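Local coordinates for protein fatty acid amide hydrolase (Candida albicans, PDB 6KVR) that probably hydrolyses monocarboxylic acid amides to the free carboxylate and ammonium, at residues Leu157-Asn162 and Lys166-Gly171; Val185-Leu190 and Ala195-Arg200; Gln203-Met208 and Ala213-Gly218. One frame throughout, in Å; residues are numbered along the deposited sequence.

Contact 1 of 3, residues Leu157-Asn162 and Lys166-Gly171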
loop_
_atom_site.group_PDB
_atom_site.type_symbol
_atom_site.label_atom_id
_atom_site.label_comp_id
_atom_site.label_asym_id
_atom_site.label_seq_id
_atom_site.Cartn_x
_atom_site.Cartn_y
_atom_site.Cartn_z
ATOM N N LEU A 157 7.161 -0.147 -25.657
ATOM C CA LEU A 157 6.143 0.263 -24.695
ATOM C C LEU A 157 4.847 -0.493 -24.961
ATOM O O LEU A 157 4.381 -0.558 -26.105
ATOM C CB LEU A 157 5.895 1.766 -24.785
ATOM C CG LEU A 157 7.072 2.688 -24.469
ATOM C CD1 LEU A 157 6.747 4.074 -24.925
ATOM C CD2 LEU A 157 7.418 2.664 -22.978
ATOM N N LYS A 158 4.280 -1.083 -23.910
ATOM C CA LYS A 158 2.960 -1.691 -24.033
ATOM C C LYS A 158 1.951 -0.611 -24.407
ATOM O O LYS A 158 2.005 0.505 -23.884
ATOM C CB LYS A 158 2.582 -2.378 -22.719
ATOM C CG LYS A 158 1.391 -3.318 -22.773
ATOM C CD LYS A 158 1.134 -3.922 -21.390
ATOM C CE LYS A 158 -0.161 -4.741 -21.369
ATOM N NZ LYS A 158 -0.222 -5.703 -20.216
ATOM N N GLU A 159 1.048 -0.941 -25.338
ATOM C CA GLU A 159 0.154 0.066 -25.912
ATOM C C GLU A 159 -0.719 0.751 -24.856
ATOM O O GLU A 159 -0.958 1.961 -24.938
ATOM C CB GLU A 159 -0.735 -0.564 -26.996
ATOM C CG GLU A 159 -1.547 0.454 -27.828
ATOM C CD GLU A 159 -2.834 0.961 -27.130
ATOM O OE1 GLU A 159 -3.267 0.358 -26.114
ATOM O OE2 GLU A 159 -3.408 1.977 -27.594
ATOM N N GLN A 160 -1.233 -0.001 -23.881
ATOM C CA GLN A 160 -2.232 0.559 -22.966
ATOM C C GLN A 160 -1.719 1.754 -22.154
ATOM O O GLN A 160 -2.535 2.479 -21.573
ATOM C CB GLN A 160 -2.758 -0.542 -22.029
ATOM C CG GLN A 160 -1.694 -1.148 -21.103
ATOM C CD GLN A 160 -1.771 -0.577 -19.713
ATOM O OE1 GLN A 160 -2.838 -0.118 -19.278
ATOM N NE2 GLN A 160 -0.654 -0.618 -18.987
HETATM N N MSE A 161 -0.414 1.993 -22.109
HETATM C CA MSE A 161 0.100 3.163 -21.397
HETATM C C MSE A 161 -0.104 4.433 -22.206
HETATM O O MSE A 161 0.204 4.465 -23.398
HETATM C CB MSE A 161 1.588 3.004 -21.071
HETATM C CG MSE A 161 1.897 1.841 -20.162
HETATM SE SE MSE A 161 3.824 1.648 -19.803
HETATM C CE MSE A 161 4.320 1.022 -21.557
ATOM N N ASN A 162 -0.609 5.476 -21.550
ATOM C CA ASN A 162 -0.781 6.773 -22.199
ATOM C C ASN A 162 0.489 7.177 -22.930
ATOM O O ASN A 162 1.573 7.218 -22.340
ATOM C CB ASN A 162 -1.124 7.869 -21.173
ATOM C CG ASN A 162 -2.581 7.867 -20.767
ATOM O OD1 ASN A 162 -3.395 7.152 -21.350
ATOM N ND2 ASN A 162 -2.922 8.684 -19.768
ATOM N N LYS A 166 -1.306 10.379 -28.932
ATOM C CA LYS A 166 -1.542 9.184 -29.727
ATOM C C LYS A 166 -2.688 8.384 -29.134
ATOM O O LYS A 166 -2.925 8.417 -27.923
ATOM C CB LYS A 166 -0.294 8.326 -29.821
ATOM C CG LYS A 166 0.624 8.799 -30.908
ATOM C CD LYS A 166 1.934 8.056 -30.904
ATOM C CE LYS A 166 2.788 8.481 -32.097
ATOM N NZ LYS A 166 4.148 8.547 -31.561
ATOM N N ILE A 167 -3.422 7.699 -30.017
ATOM C CA ILE A 167 -4.494 6.825 -29.570
ATOM C C ILE A 167 -3.965 5.905 -28.493
ATOM O O ILE A 167 -2.888 5.312 -28.636
ATOM C CB ILE A 167 -5.057 6.002 -30.741
ATOM C CG1 ILE A 167 -5.798 6.883 -31.739
ATOM C CG2 ILE A 167 -5.980 4.901 -30.211
ATOM C CD1 ILE A 167 -6.008 6.162 -33.099
ATOM N N THR A 168 -4.726 5.783 -27.406
ATOM C CA THR A 168 -4.442 4.842 -26.334
ATOM C C THR A 168 -5.743 4.122 -26.014
ATOM O O THR A 168 -6.641 4.695 -25.390
ATOM C CB THR A 168 -3.877 5.555 -25.111
ATOM O OG1 THR A 168 -2.724 6.293 -25.510
ATOM C CG2 THR A 168 -3.487 4.546 -24.018
ATOM N N HIS A 169 -5.852 2.875 -26.448
ATOM C CA HIS A 169 -7.115 2.174 -26.369
ATOM C C HIS A 169 -7.091 0.964 -25.456
ATOM O O HIS A 169 -8.167 0.469 -25.096
ATOM C CB HIS A 169 -7.571 1.751 -27.781
ATOM C CG HIS A 169 -6.546 0.964 -28.534
ATOM N ND1 HIS A 169 -6.112 -0.276 -28.116
ATOM C CD2 HIS A 169 -5.867 1.238 -29.674
ATOM C CE1 HIS A 169 -5.206 -0.732 -28.967
ATOM N NE2 HIS A 169 -5.048 0.165 -29.926
ATOM N N GLY A 170 -5.914 0.477 -25.068
ATOM C CA GLY A 170 -5.840 -0.641 -24.135
ATOM C C GLY A 170 -6.521 -1.906 -24.613
ATOM O O GLY A 170 -6.975 -2.710 -23.781
ATOM N N GLY A 171 -6.618 -2.099 -25.938
ATOM C CA GLY A 171 -7.319 -3.226 -26.511
ATOM C C GLY A 171 -8.824 -3.070 -26.662
ATOM O O GLY A 171 -9.473 -3.991 -27.180
#
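Glu159 lays its carboxylate over one face of the His169 imidazole. The two planes are only 14° apart, and OE2 sits 3.2 Å above the ring plane, over its centre. Both carboxylate oxygens also bind the backbone that carries the ring. His169 N gives a nearly straight bond (166°) to the syn lone pair of Glu159 OE2 at 2.8 Å, while Gly170 N reaches Glu159 OE1, also at 2.8 Å, by a more bent path. The bend at chi2 of Glu159 (-80°) turns the carboxylate broadside to the ring. For its part, His169 has CG between its backbone N and carbonyl carbon, which folds the imidazole back beside its own chain. Gly171 N fixes the ring's rotation, donating in the ring plane to His169 ND1 at 2.9 Å, and Phe216 stacks on the face opposite Glu159. Beside this pair Thr168 turns its methyl inward: CG2 lies 3.3 Å from Gln160 O and 3.7 Å from Asn162 OD1, while OG1 is hydrogen-bonded to Arg200. Gln160 CB packs 3.7 Å from the bare CA of Gly170. The type I turn from Lys158 to Met161 leads off strand 155-158 of the amidase sheet. Lys158, the predicted charge-relay lysine of the family's Ser-Ser-Lys triad, takes no part in the contact, its NZ being bonded to Ser233 and Ser252. Gln203 adds a third N-H to the carboxylate, at OE1 of Glu159. A buried carboxylate gripped by three N-H groups probably stays ionised, and with ND1 serving as an acceptor the imidazole beneath it is probably neutral, so that stacking and backbone bonds tie the turn next to the predicted charge-relay lysine to the 166-171 loop.

Contact 2 of 3, residues Val185-Leu190 and Ala195-Arg200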
loop_
_atom_site.group_PDB
_atom_site.type_symbol
_atom_site.label_atom_id
_atom_site.label_comp_id
_atom_site.label_asym_id
_atom_site.label_seq_id
_atom_site.Cartn_x
_atom_site.Cartn_y
_atom_site.Cartn_z
ATOM N N VAL A 185 2.842 8.269 -16.305
ATOM C CA VAL A 185 3.966 8.582 -15.421
ATOM C C VAL A 185 5.211 7.804 -15.838
ATOM O O VAL A 185 6.307 8.364 -15.944
ATOM C CB VAL A 185 3.605 8.318 -13.950
ATOM C CG1 VAL A 185 4.823 8.512 -13.088
ATOM C CG2 VAL A 185 2.492 9.266 -13.494
ATOM N N THR A 186 5.065 6.503 -16.080
ATOM C CA THR A 186 6.246 5.696 -16.352
ATOM C C THR A 186 6.903 6.106 -17.672
ATOM O O THR A 186 8.131 6.238 -17.751
ATOM C CB THR A 186 5.874 4.210 -16.330
ATOM O OG1 THR A 186 5.796 3.783 -14.971
ATOM C CG2 THR A 186 6.937 3.353 -17.055
ATOM N N THR A 187 6.108 6.357 -18.709
ATOM C CA THR A 187 6.701 6.748 -19.981
ATOM C C THR A 187 7.407 8.099 -19.879
ATOM O O THR A 187 8.495 8.279 -20.447
ATOM C CB THR A 187 5.634 6.767 -21.074
ATOM O OG1 THR A 187 5.167 5.435 -21.290
ATOM C CG2 THR A 187 6.202 7.314 -22.370
ATOM N N SER A 188 6.824 9.068 -19.170
ATOM C CA SER A 188 7.504 10.355 -19.133
ATOM C C SER A 188 8.737 10.301 -18.254
ATOM O O SER A 188 9.680 11.055 -18.491
ATOM C CB SER A 188 6.561 11.485 -18.701
ATOM O OG SER A 188 6.201 11.395 -17.361
ATOM N N ILE A 189 8.796 9.386 -17.295
ATOM C CA ILE A 189 10.060 9.201 -16.595
ATOM C C ILE A 189 11.112 8.618 -17.535
ATOM O O ILE A 189 12.277 9.030 -17.508
ATOM C CB ILE A 189 9.858 8.325 -15.349
ATOM C CG1 ILE A 189 9.168 9.125 -14.240
ATOM C CG2 ILE A 189 11.208 7.745 -14.859
ATOM C CD1 ILE A 189 8.803 8.267 -13.051
ATOM N N LEU A 190 10.724 7.663 -18.389
ATOM C CA LEU A 190 11.712 7.029 -19.263
ATOM C C LEU A 190 12.300 8.033 -20.244
ATOM O O LEU A 190 13.517 8.044 -20.474
ATOM C CB LEU A 190 11.092 5.842 -20.003
ATOM C CG LEU A 190 10.800 4.635 -19.101
ATOM C CD1 LEU A 190 10.192 3.497 -19.903
ATOM C CD2 LEU A 190 12.081 4.178 -18.385
ATOM N N ALA A 195 15.436 7.795 -22.786
ATOM C CA ALA A 195 15.093 6.676 -23.658
ATOM C C ALA A 195 14.520 7.170 -24.985
ATOM O O ALA A 195 14.061 8.304 -25.110
ATOM C CB ALA A 195 14.099 5.745 -22.971
ATOM N N VAL A 196 14.551 6.295 -25.989
ATOM C CA VAL A 196 14.062 6.605 -27.329
ATOM C C VAL A 196 12.897 5.673 -27.634
ATOM O O VAL A 196 13.006 4.456 -27.434
ATOM C CB VAL A 196 15.169 6.452 -28.395
ATOM C CG1 VAL A 196 14.610 6.716 -29.783
ATOM C CG2 VAL A 196 16.360 7.384 -28.099
ATOM N N PHE A 197 11.791 6.237 -28.132
ATOM C CA PHE A 197 10.553 5.498 -28.379
ATOM C C PHE A 197 10.234 5.433 -29.865
ATOM O O PHE A 197 10.510 6.372 -30.613
ATOM C CB PHE A 197 9.362 6.143 -27.666
ATOM C CG PHE A 197 9.547 6.292 -26.184
ATOM C CD1 PHE A 197 10.060 5.253 -25.420
ATOM C CD2 PHE A 197 9.177 7.469 -25.547
ATOM C CE1 PHE A 197 10.202 5.390 -24.029
ATOM C CE2 PHE A 197 9.312 7.610 -24.163
ATOM C CZ PHE A 197 9.825 6.580 -23.414
ATOM N N TYR A 198 9.581 4.338 -30.273
ATOM C CA TYR A 198 9.331 4.100 -31.691
ATOM C C TYR A 198 8.270 3.037 -31.960
ATOM O O TYR A 198 7.723 3.002 -33.064
ATOM C CB TYR A 198 10.640 3.703 -32.401
ATOM C CG TYR A 198 11.322 2.482 -31.817
ATOM C CD1 TYR A 198 11.884 2.514 -30.544
ATOM C CD2 TYR A 198 11.383 1.293 -32.526
ATOM C CE1 TYR A 198 12.497 1.397 -30.006
ATOM C CE2 TYR A 198 11.993 0.172 -31.993
ATOM C CZ TYR A 198 12.558 0.234 -30.742
ATOM O OH TYR A 198 13.176 -0.873 -30.213
ATOM N N VAL A 199 7.977 2.160 -30.993
ATOM C CA VAL A 199 7.014 1.073 -31.191
ATOM C C VAL A 199 6.177 0.868 -29.925
ATOM O O VAL A 199 6.692 0.934 -28.801
ATOM C CB VAL A 199 7.715 -0.245 -31.590
ATOM C CG1 VAL A 199 8.716 -0.672 -30.533
ATOM C CG2 VAL A 199 6.706 -1.350 -31.814
ATOM N N ARG A 200 4.880 0.626 -30.115
ATOM C CA ARG A 200 3.965 0.282 -29.035
ATOM C C ARG A 200 3.355 -1.066 -29.377
ATOM O O ARG A 200 2.872 -1.264 -30.500
ATOM C CB ARG A 200 2.871 1.351 -28.843
ATOM C CG ARG A 200 3.442 2.714 -28.421
ATOM C CD ARG A 200 2.427 3.836 -28.555
ATOM N NE ARG A 200 1.432 3.759 -27.497
ATOM C CZ ARG A 200 0.254 4.365 -27.537
ATOM N NH1 ARG A 200 -0.097 5.112 -28.568
ATOM N NH2 ARG A 200 -0.578 4.245 -26.502
#
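Thr187 and Leu190, one helical turn apart on helix 185-192, meet Ala195 and Phe197 in a buried, largely apolar contact between that helix and the chain leading into strand 199-201. A single polar bond spans it: Ala195 N donates to Leu190 O at 3.0 Å, nearly straight (167°) but with the donor tilted 33° from the carbonyl plane. This i+5 to i bond closes the turn by which the chain leaves the helix. The turn also brings the Ala195 methyl onto the helix, CB lying 3.4 Å from Leu190 O and 4.2 Å from Leu190 CB. Phe197 reaches back from the incoming chain, its CG anti to its carbonyl carbon (chi1 -56°), and puts the far end of the ring against the helix. Leu190 CB meets that ring at its edge, 3.7 Å from Phe197 CZ. The methyl of Thr187 comes in obliquely, CG2 standing 3.6 Å from CE2 of Phe197, and Thr187 O is 3.7 Å from Phe197 CZ. Helix 185-192 is the connecting helix of a beta-alpha-beta crossover: strands 155-158 and 199-201 are parallel neighbours in the mixed sheet, and the helix lies between them in sequence. Leu157 of the first strand touches both Thr187 and Phe197, and Ile155 touches Ala195. Val196 points away from the helix; it and Tyr198 pack on helices 100-118 and 126-143. From helix 126-143, Gln132 accepts from the backbone N of Phe197 and Arg136 donates to the carbonyl of Ala195. The Thr187 side chain is about 8 Å from that of Lys158, the predicted charge-relay lysine.

Contact 3 of 3, residues Gln203-Met208 and Ala213-Gly218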
loop_
_atom_site.group_PDB
_atom_site.type_symbol
_atom_site.label_atom_id
_atom_site.label_comp_id
_atom_site.label_asym_id
_atom_site.label_seq_id
_atom_site.Cartn_x
_atom_site.Cartn_y
_atom_site.Cartn_z
ATOM N N GLN A 203 -1.503 -6.380 -27.236
ATOM C CA GLN A 203 -2.108 -6.845 -25.999
ATOM C C GLN A 203 -3.473 -7.416 -26.352
ATOM O O GLN A 203 -4.067 -7.015 -27.354
ATOM C CB GLN A 203 -2.247 -5.694 -24.995
ATOM C CG GLN A 203 -3.188 -4.626 -25.513
ATOM C CD GLN A 203 -2.766 -3.224 -25.162
ATOM O OE1 GLN A 203 -1.831 -3.010 -24.381
ATOM N NE2 GLN A 203 -3.444 -2.250 -25.755
ATOM N N PRO A 204 -3.981 -8.353 -25.577
ATOM C CA PRO A 204 -5.312 -8.896 -25.857
ATOM C C PRO A 204 -6.427 -7.924 -25.499
ATOM O O PRO A 204 -6.274 -7.044 -24.650
ATOM C CB PRO A 204 -5.373 -10.137 -24.964
ATOM C CG PRO A 204 -4.462 -9.751 -23.794
ATOM C CD PRO A 204 -3.312 -9.050 -24.470
ATOM N N GLN A 205 -7.569 -8.104 -26.167
ATOM C CA GLN A 205 -8.824 -7.532 -25.698
ATOM C C GLN A 205 -9.097 -7.934 -24.244
ATOM O O GLN A 205 -8.996 -9.116 -23.885
ATOM C CB GLN A 205 -9.943 -8.011 -26.628
ATOM C CG GLN A 205 -11.360 -7.696 -26.205
ATOM C CD GLN A 205 -12.358 -8.580 -26.962
ATOM O OE1 GLN A 205 -12.514 -9.767 -26.657
ATOM N NE2 GLN A 205 -13.018 -8.009 -27.955
ATOM N N THR A 206 -9.446 -6.940 -23.417
ATOM C CA THR A 206 -9.710 -6.943 -21.965
ATOM C C THR A 206 -8.428 -6.930 -21.138
ATOM O O THR A 206 -8.507 -6.698 -19.925
ATOM C CB THR A 206 -10.586 -8.115 -21.448
ATOM O OG1 THR A 206 -9.816 -9.328 -21.356
ATOM C CG2 THR A 206 -11.821 -8.352 -22.321
ATOM N N LEU A 207 -7.256 -7.166 -21.734
ATOM C CA LEU A 207 -5.978 -7.233 -21.013
ATOM C C LEU A 207 -5.945 -8.371 -20.005
ATOM O O LEU A 207 -5.163 -8.336 -19.069
ATOM C CB LEU A 207 -5.653 -5.920 -20.287
ATOM C CG LEU A 207 -5.745 -4.656 -21.128
ATOM C CD1 LEU A 207 -5.302 -3.427 -20.325
ATOM C CD2 LEU A 207 -4.923 -4.822 -22.392
HETATM N N MSE A 208 -6.812 -9.360 -20.144
HETATM C CA MSE A 208 -6.878 -10.472 -19.202
HETATM C C MSE A 208 -6.795 -11.811 -19.943
HETATM O O MSE A 208 -7.615 -12.707 -19.735
HETATM C CB MSE A 208 -8.172 -10.382 -18.373
HETATM C CG MSE A 208 -8.270 -9.136 -17.486
HETATM SE SE MSE A 208 -6.879 -9.312 -16.059
HETATM C CE MSE A 208 -7.911 -10.572 -14.895
ATOM N N ALA A 213 -5.081 -12.298 -28.481
ATOM C CA ALA A 213 -6.152 -12.048 -29.453
ATOM C C ALA A 213 -6.842 -10.719 -29.183
ATOM O O ALA A 213 -7.278 -10.446 -28.064
ATOM C CB ALA A 213 -7.184 -13.180 -29.443
ATOM N N ASN A 214 -6.921 -9.885 -30.218
ATOM C CA ASN A 214 -7.645 -8.623 -30.150
ATOM C C ASN A 214 -8.229 -8.314 -31.529
ATOM O O ASN A 214 -7.828 -8.899 -32.542
ATOM C CB ASN A 214 -6.729 -7.489 -29.683
ATOM C CG ASN A 214 -5.669 -7.144 -30.717
ATOM O OD1 ASN A 214 -5.929 -6.389 -31.658
ATOM N ND2 ASN A 214 -4.468 -7.694 -30.545
ATOM N N ASN A 215 -9.169 -7.371 -31.559
ATOM C CA ASN A 215 -9.876 -7.021 -32.784
ATOM C C ASN A 215 -9.149 -5.992 -33.638
ATOM O O ASN A 215 -9.685 -5.596 -34.674
ATOM C CB ASN A 215 -11.279 -6.501 -32.456
ATOM C CG ASN A 215 -12.256 -7.630 -32.201
ATOM O OD1 ASN A 215 -12.297 -8.605 -32.955
ATOM N ND2 ASN A 215 -13.029 -7.521 -31.129
ATOM N N PHE A 216 -7.965 -5.529 -33.236
ATOM C CA PHE A 216 -7.230 -4.580 -34.072
ATOM C C PHE A 216 -6.277 -5.313 -35.017
ATOM O O PHE A 216 -6.372 -5.168 -36.235
ATOM C CB PHE A 216 -6.426 -3.590 -33.218
ATOM C CG PHE A 216 -7.246 -2.659 -32.369
ATOM C CD1 PHE A 216 -7.762 -3.073 -31.149
ATOM C CD2 PHE A 216 -7.415 -1.331 -32.740
ATOM C CE1 PHE A 216 -8.481 -2.189 -30.337
ATOM C CE2 PHE A 216 -8.127 -0.449 -31.930
ATOM C CZ PHE A 216 -8.654 -0.881 -30.730
ATOM N N THR A 217 -5.369 -6.114 -34.461
ATOM C CA THR A 217 -4.295 -6.754 -35.213
ATOM C C THR A 217 -4.303 -8.277 -35.150
ATOM O O THR A 217 -3.404 -8.896 -35.731
ATOM C CB THR A 217 -2.932 -6.274 -34.694
ATOM O OG1 THR A 217 -2.824 -6.585 -33.289
ATOM C CG2 THR A 217 -2.784 -4.766 -34.898
ATOM N N GLY A 218 -5.243 -8.896 -34.427
ATOM C CA GLY A 218 -5.307 -10.359 -34.392
ATOM C C GLY A 218 -4.369 -10.954 -33.354
ATOM O O GLY A 218 -4.362 -10.528 -32.195
#
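Asn214 OD1 is gripped by two backbone N-H groups of its own loop, Phe216 N at 2.7 Å and Thr217 N at 2.9 Å, an Asx turn combined with an Asx motif. CG between the backbone N and carbonyl carbon (chi1 68°) folds the amide over the following residues. Across the contact, Asn214 CB rests 3.7 Å from Gln205 N. That N-H donates to Ala213 O at 3.0 Å (152°), and Pro204 CA adds a CA-H...O contact to the same Ala213 oxygen at 3.3 Å. Both segments belong to the irregular loop between strands 199-201 and 221-222. One arm of this loop carries Leu207, predicted to bind substrate, and Pro204, which touches Ser233, a predicted charge-relay residue. There Thr206 OG1 accepts from Met208 N, an ST turn, and itself donates to Gln205 O at 2.7 Å. The side-chain amides of Gln205 and Asn215 cross with planes 74° apart. Gln205 NE2 and Asn215 ND2 come within 3.2 Å of each other, yet both are donors and do not bond; instead they share Glu413 OE1 and Pro414 O as acceptors. At the other end of the Gln205 amide, OE1 accepts from Thr416 N and the Thr419 hydroxyl, while Arg35 of helix 20-40 binds the carbonyls of Asn215 and Phe216.

Contacts 1 and 2 share one edge region of the sheet, resting on the adjacent strands 155-158 and 199-201. They also touch through Arg200, whose guanidinium bonds to Glu159 O and Ile167 O. Contact 3 adjoins contact 2 in sequence but meets contact 1 in space: Gln203 OE1 probably accepts from Gln160 N, and Leu207 packs near Gly170. Contact 2 is buried and held mostly by apolar side chains; contact 3, also buried, is joined by one backbone hydrogen bond, its side-chain amides turning to outside acceptors; contact 1, only partly buried, centres on a carboxylate. Thus the helix contact is apolar, whereas the two loop contacts nearer the predicted active site are polar. None is a surface contact.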